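Local coordinates for ComZ (Thermus thermophilus, PDB 6QVI), which probably serves as a DNA receptor at the pilus tip in natural competence, combining a pseudopilin-like domain with a beta-solenoid domain, at residues A78-V83 with V91-A96; T155-V160 with A181-Y186; R305-G310 with V375-D380; L401-L406 with F435-D440; G463-G468 with E493-R498. One frame throughout, in Å; residues are numbered along the deposited sequence.

Contact 1 (A78-V83 with V91-A96); sequences AQNEVV and VGRYTA
The face of this hairpin that carries Tyr94 is closely packed, whereas the face with Val82 and Arg93 is looser and turned to solvent. On the packed face Tyr94 CG takes the crowded position between the backbone N and the carbonyl carbon (chi1 66°). Val83 CG2 meets the ring edge, 3.5 Å from Tyr94 CD2, the two side chains crossing at about a right angle. Glu81 runs alongside the ring, with Glu81 CB 4.2 Å from the Tyr94 centroid in an off-centre CH-pi contact, and its carboxylate reaches a salt bridge with Lys27 of helix 12-40. That helix covers this face, Tyr19 touching Val83 and Tyr28 touching Ala78. An alanine at Tyr94 would remove the ring and would probably loosen the packing of Val83 and Glu81 beneath the helix. On the solvent side Arg93 bends at chi2 and chi3, bringing its guanidinium under Asn80 O, which lies 3.7 Å from Arg93 CZ and above the plane's centre. Strand pairing is irregular at Asn80 and Glu81: Tyr94 N donates to Glu81 O at 3.0 Å, but the return bond from Glu81 N to Tyr94 O is weak. Asn80 N donates to Thr95 OG1, 3.2 Å away and almost straight (176°). With Asn80 and Glu81 both facing Tyr94, this is a G1 beta bulge in an antiparallel hairpin, set against the long N-terminal helix as in pilin-like domains.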
# COMPACT_ATOMS: atom_id res chain seq x y z
N ALA A 78 2.62 17.20 -29.16
CA ALA A 78 2.36 17.03 -30.59
C ALA A 78 2.72 18.29 -31.36
O ALA A 78 2.28 19.39 -31.01
CB ALA A 78 0.89 16.68 -30.87
N GLN A 79 3.57 18.13 -32.36
CA GLN A 79 4.01 19.24 -33.16
C GLN A 79 3.53 19.03 -34.56
O GLN A 79 3.80 18.02 -35.14
CB GLN A 79 5.50 19.32 -33.14
CG GLN A 79 6.04 20.56 -33.78
CD GLN A 79 7.12 21.20 -32.96
OE1 GLN A 79 8.18 21.50 -33.45
NE2 GLN A 79 6.84 21.40 -31.70
N ASN A 80 2.74 19.96 -35.06
CA ASN A 80 2.17 19.92 -36.40
C ASN A 80 1.35 18.70 -36.74
O ASN A 80 1.27 18.32 -37.87
CB ASN A 80 3.23 20.19 -37.43
CG ASN A 80 3.84 21.55 -37.25
OD1 ASN A 80 3.14 22.51 -37.09
ND2 ASN A 80 5.13 21.62 -37.24
N GLU A 81 0.67 18.13 -35.78
CA GLU A 81 -0.13 16.97 -36.04
C GLU A 81 -1.30 17.43 -36.86
O GLU A 81 -1.84 18.45 -36.57
CB GLU A 81 -0.60 16.41 -34.73
CG GLU A 81 -1.49 15.20 -34.81
CD GLU A 81 -1.27 14.26 -33.65
OE1 GLU A 81 -0.14 14.17 -33.15
OE2 GLU A 81 -2.22 13.60 -33.23
N VAL A 82 -1.72 16.69 -37.85
CA VAL A 82 -2.81 17.17 -38.66
C VAL A 82 -4.17 16.61 -38.38
O VAL A 82 -4.33 15.45 -38.19
CB VAL A 82 -2.54 16.95 -40.14
CG1 VAL A 82 -1.06 17.01 -40.43
CG2 VAL A 82 -3.10 15.63 -40.59
N VAL A 83 -5.16 17.47 -38.40
CA VAL A 83 -6.53 17.08 -38.21
C VAL A 83 -7.04 16.67 -39.56
O VAL A 83 -6.64 17.21 -40.55
CB VAL A 83 -7.34 18.27 -37.74
CG1 VAL A 83 -8.66 17.84 -37.16
CG2 VAL A 83 -6.53 19.06 -36.75
N VAL A 91 -7.24 19.23 -42.78
CA VAL A 91 -8.04 20.38 -42.57
C VAL A 91 -7.23 21.39 -41.82
O VAL A 91 -7.52 22.56 -41.89
CB VAL A 91 -9.24 20.05 -41.75
CG1 VAL A 91 -9.81 21.32 -41.18
CG2 VAL A 91 -10.25 19.37 -42.63
N GLY A 92 -6.21 20.96 -41.09
CA GLY A 92 -5.38 21.89 -40.36
C GLY A 92 -4.34 21.20 -39.54
O GLY A 92 -4.30 20.01 -39.50
N ARG A 93 -3.48 21.96 -38.93
CA ARG A 93 -2.47 21.41 -38.08
C ARG A 93 -2.63 21.98 -36.69
O ARG A 93 -3.29 22.96 -36.51
CB ARG A 93 -1.08 21.76 -38.59
CG ARG A 93 -0.96 21.97 -40.08
CD ARG A 93 -0.28 20.79 -40.78
NE ARG A 93 1.18 20.81 -40.69
CZ ARG A 93 1.97 19.85 -41.17
NH1 ARG A 93 1.44 18.80 -41.77
NH2 ARG A 93 3.29 19.93 -41.04
N TYR A 94 -2.03 21.34 -35.71
CA TYR A 94 -2.10 21.87 -34.37
C TYR A 94 -0.93 21.47 -33.58
O TYR A 94 -0.26 20.56 -33.92
CB TYR A 94 -3.37 21.50 -33.64
CG TYR A 94 -3.51 20.07 -33.34
CD1 TYR A 94 -2.69 19.44 -32.46
CD2 TYR A 94 -4.49 19.35 -33.92
CE1 TYR A 94 -2.84 18.12 -32.18
CE2 TYR A 94 -4.64 18.03 -33.66
CZ TYR A 94 -3.81 17.44 -32.78
OH TYR A 94 -3.99 16.13 -32.54
N THR A 95 -0.67 22.20 -32.54
CA THR A 95 0.43 21.87 -31.72
C THR A 95 0.07 21.82 -30.27
O THR A 95 -0.25 22.83 -29.71
CB THR A 95 1.57 22.79 -31.93
OG1 THR A 95 2.18 22.46 -33.16
CG2 THR A 95 2.55 22.59 -30.86
N ALA A 96 0.19 20.66 -29.64
CA ALA A 96 -0.24 20.54 -28.25
C ALA A 96 1.00 20.54 -27.38
O ALA A 96 1.93 19.76 -27.63
CB ALA A 96 -1.07 19.28 -28.02

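Contact 2 (T155-V160 with A181-Y186); sequences TIRGGV and ALYNRY
Arg157 carries the polar side of this pairing, and each part of its chain can be traced against the 181-186 segment. Arg157 CB lies 3.8 Å from Arg185 O. With CG anti to the carbonyl carbon and a bend at chi3, the chain then brings Arg157 CD to 3.9 Å from Tyr186 CB. Arg157 NE gives a hydrogen bond, 2.9 Å to Arg185 O, bent to 132° at the hydrogen, with the acceptor tilted out of the guanidinium plane. At the tip, Tyr183 CD2 lies over one face of the guanidinium, 3.2 Å from Arg157 NH2, and the backbone CA of Tyr186 lies more distantly on the opposite side. The ring of Tyr183 and the guanidinium are 59° apart, so they do not stack in parallel. Glu493 on the neighbouring strand also touches this arginine. On the other face Leu182 CD1 meets CG1 of Val160, which begins the next strand. The backbones are joined by Ile156 N to Ala181 O (2.7 Å), Tyr183 N to Ile156 O (2.9 Å) and Gly158 N to Tyr183 O. Strand axes only 13° apart, in step residue for residue, mark two parallel strands in successive coils of the beta-solenoid.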
# COMPACT_ATOMS: atom_id res chain seq x y z
N THR A 155 16.26 -5.00 9.92
CA THR A 155 16.79 -4.83 8.61
C THR A 155 15.49 -4.87 7.85
O THR A 155 14.85 -5.88 7.80
CB THR A 155 17.78 -5.91 8.18
OG1 THR A 155 17.31 -6.59 7.03
CG2 THR A 155 18.00 -6.86 9.25
N ILE A 156 15.14 -3.76 7.22
CA ILE A 156 13.84 -3.57 6.58
C ILE A 156 14.09 -3.41 5.09
O ILE A 156 14.68 -2.40 4.66
CB ILE A 156 13.08 -2.35 7.12
CG1 ILE A 156 12.79 -2.43 8.62
CG2 ILE A 156 11.81 -2.08 6.32
CD1 ILE A 156 13.63 -1.44 9.41
N ARG A 157 13.63 -4.37 4.29
CA ARG A 157 13.78 -4.23 2.85
C ARG A 157 12.46 -3.66 2.34
O ARG A 157 11.49 -4.38 2.06
CB ARG A 157 14.18 -5.57 2.24
CG ARG A 157 15.13 -6.24 3.18
CD ARG A 157 15.99 -7.29 2.57
NE ARG A 157 17.01 -6.64 1.79
CZ ARG A 157 18.25 -7.07 1.72
NH1 ARG A 157 18.60 -8.16 2.38
NH2 ARG A 157 19.15 -6.41 0.99
N GLY A 158 12.42 -2.33 2.24
CA GLY A 158 11.22 -1.61 1.88
C GLY A 158 11.08 -0.32 2.67
O GLY A 158 11.95 0.02 3.48
N GLY A 159 10.01 0.44 2.45
CA GLY A 159 9.89 1.71 3.13
C GLY A 159 9.46 1.53 4.56
O GLY A 159 9.00 0.46 4.96
N VAL A 160 9.60 2.59 5.33
CA VAL A 160 9.10 2.64 6.68
C VAL A 160 8.45 4.00 6.85
O VAL A 160 9.09 4.98 6.72
CB VAL A 160 10.11 2.36 7.80
CG1 VAL A 160 11.38 1.74 7.33
CG2 VAL A 160 10.38 3.57 8.62
N ALA A 181 18.87 -1.06 9.43
CA ALA A 181 19.24 -1.00 8.03
C ALA A 181 17.95 -1.04 7.24
O ALA A 181 17.08 -1.89 7.50
CB ALA A 181 20.16 -2.15 7.60
N LEU A 182 17.88 -0.19 6.21
CA LEU A 182 16.70 -0.05 5.38
C LEU A 182 17.18 -0.08 3.94
O LEU A 182 17.93 0.80 3.51
CB LEU A 182 15.97 1.26 5.71
CG LEU A 182 14.53 1.53 5.24
CD1 LEU A 182 14.05 2.82 5.87
CD2 LEU A 182 14.48 1.67 3.73
N TYR A 183 16.77 -1.11 3.21
CA TYR A 183 17.24 -1.34 1.86
C TYR A 183 16.10 -1.23 0.86
O TYR A 183 14.92 -1.36 1.21
CB TYR A 183 17.92 -2.71 1.77
CG TYR A 183 19.09 -2.87 2.72
CD1 TYR A 183 19.79 -1.76 3.18
CD2 TYR A 183 19.49 -4.14 3.18
CE1 TYR A 183 20.87 -1.89 4.04
CE2 TYR A 183 20.56 -4.28 4.06
CZ TYR A 183 21.24 -3.15 4.48
OH TYR A 183 22.31 -3.24 5.34
N ASN A 184 16.48 -1.07 -0.41
CA ASN A 184 15.51 -0.91 -1.48
C ASN A 184 15.61 -2.03 -2.50
O ASN A 184 15.23 -1.87 -3.66
CB ASN A 184 15.58 0.46 -2.13
CG ASN A 184 14.47 0.66 -3.12
OD1 ASN A 184 13.33 0.95 -2.73
ND2 ASN A 184 14.77 0.49 -4.41
N ARG A 185 16.12 -3.16 -2.07
CA ARG A 185 16.01 -4.37 -2.86
C ARG A 185 16.11 -5.57 -1.94
O ARG A 185 16.48 -5.46 -0.77
CB ARG A 185 17.08 -4.38 -3.95
CG ARG A 185 18.45 -3.99 -3.42
CD ARG A 185 19.57 -4.78 -4.02
NE ARG A 185 19.75 -6.03 -3.29
CZ ARG A 185 20.10 -7.18 -3.86
NH1 ARG A 185 20.31 -7.22 -5.18
NH2 ARG A 185 20.23 -8.27 -3.12
N TYR A 186 15.73 -6.72 -2.49
CA TYR A 186 15.78 -8.00 -1.79
C TYR A 186 16.00 -9.06 -2.86
O TYR A 186 15.74 -8.83 -4.04
CB TYR A 186 14.52 -8.29 -0.95
CG TYR A 186 13.27 -8.57 -1.75
CD1 TYR A 186 12.21 -7.68 -1.76
CD2 TYR A 186 13.14 -9.74 -2.50
CE1 TYR A 186 11.06 -7.94 -2.50
CE2 TYR A 186 12.01 -9.99 -3.25
CZ TYR A 186 10.97 -9.10 -3.25
OH TYR A 186 9.85 -9.39 -4.00

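Contact 3 (R305-G310 with V375-D380); sequences RIQRIG and VLEGID
Two parallel strands of the beta-solenoid domain meet here, their axes 8° apart, although 64 residues of chain lie between the segments. Their backbones are tied by Ile306 N to Val375 O (3.2 Å) and by Glu377 N to Ile306 O (2.9 Å), the latter nearly along the C=O axis. On the face carrying Arg305, Gln307 and Glu377, the arginine chain runs extended from CG to NE and presents its edge to the carboxylate. Arg305 NE reaches Glu377 OE2 at 2.9 Å in a nearly straight hydrogen bond (169°) that forms part of a salt bridge, with OE2 in the guanidinium plane. Arg305 NH2 also donates to Gln307 OE1 at 3.1 Å, approaching from above the amide plane. Gln307 OE1 and Glu377 OE2, both acceptors, stand 3.1 Å apart. A leucine for Arg305 would remove both bonds and probably leave these oxygens close together without a shared cation. On the reverse face Ile306 CG1 packs 4.3 Å from Leu376 CD2. Beyond the second strand, a CB on Gly378 would fall 2.7 Å from Arg308 O, which favours glycine. The shared arginine probably offsets the acceptors' repulsion and favours an ionised Glu377, whose OE1 has a weak bond from Gln299.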
# COMPACT_ATOMS: atom_id res chain seq x y z
N ARG A 305 -18.19 -15.36 11.53
CA ARG A 305 -17.96 -14.38 12.55
C ARG A 305 -18.49 -14.87 13.87
O ARG A 305 -19.64 -15.13 13.98
CB ARG A 305 -18.67 -13.11 12.20
CG ARG A 305 -18.84 -12.22 13.38
CD ARG A 305 -18.92 -10.80 12.95
NE ARG A 305 -19.42 -9.98 14.02
CZ ARG A 305 -20.65 -9.54 14.05
NH1 ARG A 305 -21.44 -9.83 13.07
NH2 ARG A 305 -21.06 -8.80 15.04
N ILE A 306 -17.62 -14.96 14.86
CA ILE A 306 -17.98 -15.44 16.18
C ILE A 306 -17.64 -14.46 17.25
O ILE A 306 -16.59 -13.91 17.23
CB ILE A 306 -17.18 -16.68 16.50
CG1 ILE A 306 -17.28 -17.66 15.37
CG2 ILE A 306 -17.69 -17.35 17.75
CD1 ILE A 306 -16.73 -19.00 15.74
N GLN A 307 -18.52 -14.24 18.21
CA GLN A 307 -18.23 -13.31 19.27
C GLN A 307 -18.12 -14.05 20.56
O GLN A 307 -18.63 -15.11 20.70
CB GLN A 307 -19.34 -12.32 19.45
CG GLN A 307 -19.93 -11.76 18.19
CD GLN A 307 -20.41 -10.37 18.40
OE1 GLN A 307 -19.89 -9.45 17.82
NE2 GLN A 307 -21.39 -10.20 19.24
N ARG A 308 -17.50 -13.43 21.53
CA ARG A 308 -17.36 -14.06 22.80
C ARG A 308 -17.32 -13.12 23.92
O ARG A 308 -16.33 -12.52 24.19
CB ARG A 308 -16.09 -14.84 22.84
CG ARG A 308 -15.76 -15.20 24.25
CD ARG A 308 -14.80 -16.34 24.26
NE ARG A 308 -13.81 -16.11 25.28
CZ ARG A 308 -13.57 -16.97 26.26
NH1 ARG A 308 -14.28 -18.08 26.36
NH2 ARG A 308 -12.66 -16.71 27.16
N ILE A 309 -18.42 -13.05 24.61
CA ILE A 309 -18.66 -12.23 25.78
C ILE A 309 -18.58 -13.20 26.95
O ILE A 309 -19.46 -14.06 27.11
CB ILE A 309 -20.01 -11.51 25.69
CG1 ILE A 309 -20.03 -10.49 24.56
CG2 ILE A 309 -20.37 -10.89 27.00
CD1 ILE A 309 -20.67 -11.03 23.29
N GLY A 310 -17.50 -13.11 27.75
CA GLY A 310 -17.20 -13.99 28.88
C GLY A 310 -17.03 -15.45 28.52
O GLY A 310 -16.04 -15.83 27.89
N VAL A 375 -13.78 -13.53 11.16
CA VAL A 375 -13.36 -12.70 12.27
C VAL A 375 -13.88 -13.21 13.59
O VAL A 375 -15.05 -13.42 13.73
CB VAL A 375 -13.74 -11.23 12.09
CG1 VAL A 375 -14.74 -11.07 11.01
CG2 VAL A 375 -14.28 -10.62 13.35
N LEU A 376 -12.98 -13.36 14.55
CA LEU A 376 -13.26 -13.83 15.89
C LEU A 376 -13.11 -12.71 16.85
O LEU A 376 -12.06 -12.23 17.02
CB LEU A 376 -12.25 -14.87 16.25
CG LEU A 376 -11.94 -15.73 15.07
CD1 LEU A 376 -10.92 -16.77 15.41
CD2 LEU A 376 -13.20 -16.38 14.59
N GLU A 377 -14.17 -12.30 17.51
CA GLU A 377 -14.06 -11.22 18.45
C GLU A 377 -14.01 -11.73 19.86
O GLU A 377 -14.81 -12.53 20.24
CB GLU A 377 -15.24 -10.28 18.31
CG GLU A 377 -15.50 -9.84 16.89
CD GLU A 377 -16.63 -8.85 16.77
OE1 GLU A 377 -16.67 -7.83 17.47
OE2 GLU A 377 -17.51 -9.09 15.94
N GLY A 378 -13.07 -11.24 20.64
CA GLY A 378 -12.92 -11.62 22.03
C GLY A 378 -12.30 -12.98 22.13
O GLY A 378 -12.53 -13.70 23.05
N ILE A 379 -11.43 -13.26 21.20
CA ILE A 379 -10.80 -14.57 21.08
C ILE A 379 -9.36 -14.29 20.68
O ILE A 379 -9.11 -13.39 19.88
CB ILE A 379 -11.50 -15.44 20.02
CG1 ILE A 379 -12.82 -16.01 20.56
CG2 ILE A 379 -10.56 -16.55 19.53
CD1 ILE A 379 -13.63 -16.74 19.49
N ASP A 380 -8.42 -14.97 21.31
CA ASP A 380 -7.06 -14.93 20.82
C ASP A 380 -6.83 -16.12 19.90
O ASP A 380 -7.58 -17.10 19.91
CB ASP A 380 -6.08 -14.91 21.99
CG ASP A 380 -6.05 -13.55 22.70
OD1 ASP A 380 -5.46 -13.39 23.80
OD2 ASP A 380 -6.65 -12.61 22.12

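Contact 4 (L401-L406 with F435-D440); sequences LAVLKL and FVAEGD
Glu438 OE2 is held by two partners: the backbone N of Lys405 at 2.7 Å, and Arg295 through a salt bridge. The amide comes from above the carboxylate plane, 47° out of it, and an extended chain with CG anti to the backbone N (chi1 170°) carries the group there. In effect the carboxylate continues the backbone pairing where the second strand has ended, since the preceding bond, Glu438 N to Val403 O at 3.0 Å, is still main chain to main chain. The Lys405 chain crosses that of Glu438 at about a right angle, with Lys405 CG 3.7 Å from Glu438 CG; its CE goes on to Gly439 CA, and the charged ends do not touch. The other two backbone bonds run from Val436 N to Leu401 O and from Val403 N to Val436 O. On one face Leu401 CD1 lies obliquely to the Phe435 ring, 3.6 Å from CE1, and Val403 CG2 packs 3.7 Å from Ala437 CB. On the other, Ala402 CB and Val436 CB are 4.2 Å apart, beside Leu404. Axes 3° apart, with like-placed residues stacked coil upon coil, are characteristic of parallel strands on one side of a beta-solenoid.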
# COMPACT_ATOMS: atom_id res chain seq x y z
N LEU A 401 -8.13 -13.20 8.27
CA LEU A 401 -8.46 -13.68 9.60
C LEU A 401 -8.37 -12.47 10.50
O LEU A 401 -7.30 -11.85 10.62
CB LEU A 401 -7.45 -14.72 10.09
CG LEU A 401 -7.77 -15.51 11.37
CD1 LEU A 401 -6.68 -16.58 11.52
CD2 LEU A 401 -7.95 -14.67 12.69
N ALA A 402 -9.46 -12.16 11.19
CA ALA A 402 -9.42 -11.08 12.16
C ALA A 402 -9.60 -11.65 13.55
O ALA A 402 -10.50 -12.47 13.78
CB ALA A 402 -10.51 -10.05 11.91
N VAL A 403 -8.76 -11.21 14.47
CA VAL A 403 -8.96 -11.40 15.89
C VAL A 403 -9.14 -10.00 16.47
O VAL A 403 -8.20 -9.20 16.47
CB VAL A 403 -7.81 -12.16 16.58
CG1 VAL A 403 -7.86 -13.65 16.27
CG2 VAL A 403 -6.49 -11.61 16.09
N LEU A 404 -10.35 -9.71 16.92
CA LEU A 404 -10.70 -8.40 17.44
C LEU A 404 -10.94 -8.46 18.94
O LEU A 404 -11.28 -9.50 19.50
CB LEU A 404 -11.96 -7.89 16.73
CG LEU A 404 -11.96 -7.93 15.20
CD1 LEU A 404 -13.21 -7.23 14.72
CD2 LEU A 404 -10.69 -7.30 14.59
N LYS A 405 -10.78 -7.32 19.59
CA LYS A 405 -11.09 -7.27 21.01
C LYS A 405 -12.59 -7.12 21.21
O LYS A 405 -13.29 -6.51 20.41
CB LYS A 405 -10.37 -6.11 21.70
CG LYS A 405 -8.87 -6.19 21.64
CD LYS A 405 -8.28 -5.08 22.50
CE LYS A 405 -6.77 -5.21 22.57
NZ LYS A 405 -6.20 -4.14 23.43
N LEU A 406 -13.08 -7.69 22.29
CA LEU A 406 -14.48 -7.56 22.65
C LEU A 406 -14.53 -7.42 24.16
O LEU A 406 -14.14 -8.35 24.87
CB LEU A 406 -15.29 -8.76 22.16
CG LEU A 406 -16.80 -8.59 22.28
CD1 LEU A 406 -17.27 -7.15 21.86
CD2 LEU A 406 -17.54 -9.68 21.47
N PHE A 435 -3.83 -10.85 8.04
CA PHE A 435 -4.14 -10.98 9.46
C PHE A 435 -4.39 -9.61 10.05
O PHE A 435 -3.51 -8.74 10.02
CB PHE A 435 -3.01 -11.69 10.19
CG PHE A 435 -2.90 -13.14 9.82
CD1 PHE A 435 -3.55 -14.11 10.57
CD2 PHE A 435 -2.21 -13.52 8.67
CE1 PHE A 435 -3.48 -15.43 10.22
CE2 PHE A 435 -2.14 -14.84 8.32
CZ PHE A 435 -2.77 -15.80 9.10
N VAL A 436 -5.58 -9.43 10.62
CA VAL A 436 -5.91 -8.23 11.37
C VAL A 436 -5.98 -8.66 12.82
O VAL A 436 -6.72 -9.59 13.16
CB VAL A 436 -7.23 -7.60 10.89
CG1 VAL A 436 -7.58 -6.36 11.71
CG2 VAL A 436 -7.12 -7.24 9.42
N ALA A 437 -5.18 -8.02 13.66
CA ALA A 437 -5.22 -8.25 15.10
C ALA A 437 -5.38 -6.91 15.79
O ALA A 437 -4.50 -6.05 15.69
CB ALA A 437 -3.95 -8.96 15.58
N GLU A 438 -6.49 -6.73 16.52
CA GLU A 438 -6.70 -5.46 17.20
C GLU A 438 -5.72 -5.30 18.35
O GLU A 438 -5.43 -4.17 18.76
CB GLU A 438 -8.16 -5.36 17.69
CG GLU A 438 -8.44 -4.18 18.61
CD GLU A 438 -9.96 -3.92 18.87
OE1 GLU A 438 -10.29 -2.82 19.40
OE2 GLU A 438 -10.81 -4.79 18.55
N GLY A 439 -5.19 -6.40 18.86
CA GLY A 439 -4.25 -6.34 19.95
C GLY A 439 -2.84 -6.46 19.42
O GLY A 439 -2.44 -5.70 18.52
N ASP A 440 -2.07 -7.41 19.95
CA ASP A 440 -0.67 -7.61 19.61
C ASP A 440 -0.48 -8.82 18.70
O ASP A 440 -1.29 -9.75 18.67
CB ASP A 440 0.15 -7.80 20.88
CG ASP A 440 0.19 -6.56 21.74
OD1 ASP A 440 -0.41 -5.53 21.37
OD2 ASP A 440 0.83 -6.63 22.82

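Contact 5 (G463-G468 with E493-R498); sequences GNVLFG and EVVYIR
Phe467 lies alongside Val495, its CD1 3.6 Å from Val495 CB, with both side chains pointing the same way from neighbouring parallel strands of the beta-solenoid. CG is anti to the carbonyl carbon (chi1 -48°), and the ring receives Val465 CG2 from its own strand over one face. Tyr191 meets it edge-to-face, and Ile497 CD1 reaches Phe467 CB at 3.7 Å. The same methyl of Val465 bridges to the other strand: Val465 CG2 is 3.6 Å from Val495 CG2 and 3.5 Å from Glu493 CG. The extended Glu493 chain runs beside it and ends in a hydrogen bond between Glu493 OE2 and Tyr191 OH; this tyrosine packs on Phe467 and holds the carboxylate too. Backbone bonds alternate between the strands, from Leu466 N to Glu493 O, from Val495 N to Leu466 O (2.8 Å, 172° at the hydrogen) and from Gly468 N to Val495 O. At Gly468 the strand 465-467 turns a corner, with backbone angles (phi 131°) at which a CB would jam against the preceding carbonyl. There Gly468 O takes Ile497 N on a lone pair at 3.2 Å, and also lies in the plane of the Tyr496 ring at its edge, 3.2 Å from CD2.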
# COMPACT_ATOMS: atom_id res chain seq x y z
N GLY A 463 16.21 -13.03 13.97
CA GLY A 463 16.46 -14.14 13.07
C GLY A 463 15.31 -14.51 12.17
O GLY A 463 15.52 -15.17 11.14
N ASN A 464 14.11 -14.13 12.55
CA ASN A 464 12.91 -14.45 11.81
C ASN A 464 12.57 -13.32 10.87
O ASN A 464 12.82 -12.15 11.18
CB ASN A 464 11.78 -14.72 12.81
CG ASN A 464 12.21 -15.76 13.84
OD1 ASN A 464 13.16 -15.54 14.57
ND2 ASN A 464 11.48 -16.84 13.94
N VAL A 465 12.03 -13.67 9.72
CA VAL A 465 11.74 -12.70 8.68
C VAL A 465 10.27 -12.80 8.30
O VAL A 465 9.70 -13.89 8.23
CB VAL A 465 12.71 -12.87 7.47
CG1 VAL A 465 12.60 -14.23 6.87
CG2 VAL A 465 12.47 -11.81 6.41
N LEU A 466 9.64 -11.64 8.11
CA LEU A 466 8.25 -11.56 7.69
C LEU A 466 8.21 -10.95 6.30
O LEU A 466 8.80 -9.88 6.07
CB LEU A 466 7.42 -10.73 8.65
CG LEU A 466 6.02 -10.42 8.17
CD1 LEU A 466 5.23 -11.71 7.93
CD2 LEU A 466 5.42 -9.63 9.24
N PHE A 467 7.58 -11.66 5.38
CA PHE A 467 7.40 -11.17 4.03
C PHE A 467 5.97 -10.73 3.85
O PHE A 467 5.04 -11.45 4.22
CB PHE A 467 7.75 -12.25 3.00
CG PHE A 467 9.06 -12.93 3.27
CD1 PHE A 467 10.18 -12.63 2.51
CD2 PHE A 467 9.16 -13.92 4.24
CE1 PHE A 467 11.39 -13.28 2.74
CE2 PHE A 467 10.37 -14.57 4.47
CZ PHE A 467 11.48 -14.25 3.71
N GLY A 468 5.79 -9.56 3.24
CA GLY A 468 4.48 -8.97 3.19
C GLY A 468 4.62 -7.52 3.63
O GLY A 468 5.16 -6.72 2.88
N GLU A 493 13.97 -9.08 10.59
CA GLU A 493 13.91 -8.51 9.25
C GLU A 493 12.51 -8.56 8.66
O GLU A 493 11.76 -9.51 8.86
CB GLU A 493 14.96 -9.20 8.34
CG GLU A 493 14.65 -9.10 6.83
CD GLU A 493 15.78 -9.62 5.94
OE1 GLU A 493 16.87 -9.97 6.44
OE2 GLU A 493 15.59 -9.58 4.71
N VAL A 494 12.15 -7.52 7.92
CA VAL A 494 10.87 -7.45 7.24
C VAL A 494 11.14 -7.21 5.77
O VAL A 494 11.90 -6.30 5.41
CB VAL A 494 9.94 -6.35 7.79
CG1 VAL A 494 8.56 -6.44 7.10
CG2 VAL A 494 9.80 -6.41 9.32
N VAL A 495 10.50 -7.99 4.91
CA VAL A 495 10.74 -7.90 3.49
C VAL A 495 9.45 -7.48 2.83
O VAL A 495 8.46 -8.23 2.83
CB VAL A 495 11.26 -9.22 2.93
CG1 VAL A 495 11.44 -9.14 1.42
CG2 VAL A 495 12.58 -9.55 3.62
N TYR A 496 9.43 -6.26 2.30
CA TYR A 496 8.21 -5.77 1.71
C TYR A 496 8.00 -6.44 0.36
O TYR A 496 8.85 -6.34 -0.53
CB TYR A 496 8.24 -4.26 1.58
CG TYR A 496 7.08 -3.75 0.77
CD1 TYR A 496 7.24 -2.70 -0.11
CD2 TYR A 496 5.79 -4.25 0.95
CE1 TYR A 496 6.19 -2.22 -0.83
CE2 TYR A 496 4.72 -3.77 0.21
CZ TYR A 496 4.93 -2.75 -0.67
OH TYR A 496 3.87 -2.26 -1.42
N ILE A 497 6.87 -7.10 0.20
CA ILE A 497 6.49 -7.70 -1.06
C ILE A 497 5.15 -7.10 -1.48
O ILE A 497 4.12 -7.36 -0.85
CB ILE A 497 6.38 -9.23 -0.95
CG1 ILE A 497 7.72 -9.83 -0.59
CG2 ILE A 497 5.88 -9.82 -2.26
CD1 ILE A 497 7.71 -11.36 -0.60
N ARG A 498 5.18 -6.33 -2.55
CA ARG A 498 3.97 -5.69 -3.05
C ARG A 498 2.95 -6.76 -3.40
O ARG A 498 3.29 -7.79 -3.96
CB ARG A 498 4.30 -4.84 -4.27
CG ARG A 498 3.17 -4.59 -5.24
CD ARG A 498 3.68 -3.88 -6.52
NE ARG A 498 3.80 -2.44 -6.37
CZ ARG A 498 4.56 -1.66 -7.14
NH1 ARG A 498 5.30 -2.18 -8.11
NH2 ARG A 498 4.59 -0.34 -6.93

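In the fold
Contact 1 stands apart: in the pseudopilin-like domain, its centre is 47 to 66 Å from the centres of the other four, which all belong to the solenoid. These form two groups. Contacts 2 and 5 have centres 9 Å apart and share a sheet, strands 153-157 and 491-496 being neighbours; Arg157 N and Val494 O, 2.8 Å apart, are probably hydrogen-bonded. Contacts 3 and 4, centres 10 Å apart, join in the same way, probably through Leu376 N and Ala402 O at 2.7 Å. Contacts 4 and 5 approach to about 8 Å between nearest atoms, without touching. The four thus sample stacked solenoid coils; none includes a bound ligand or DNA.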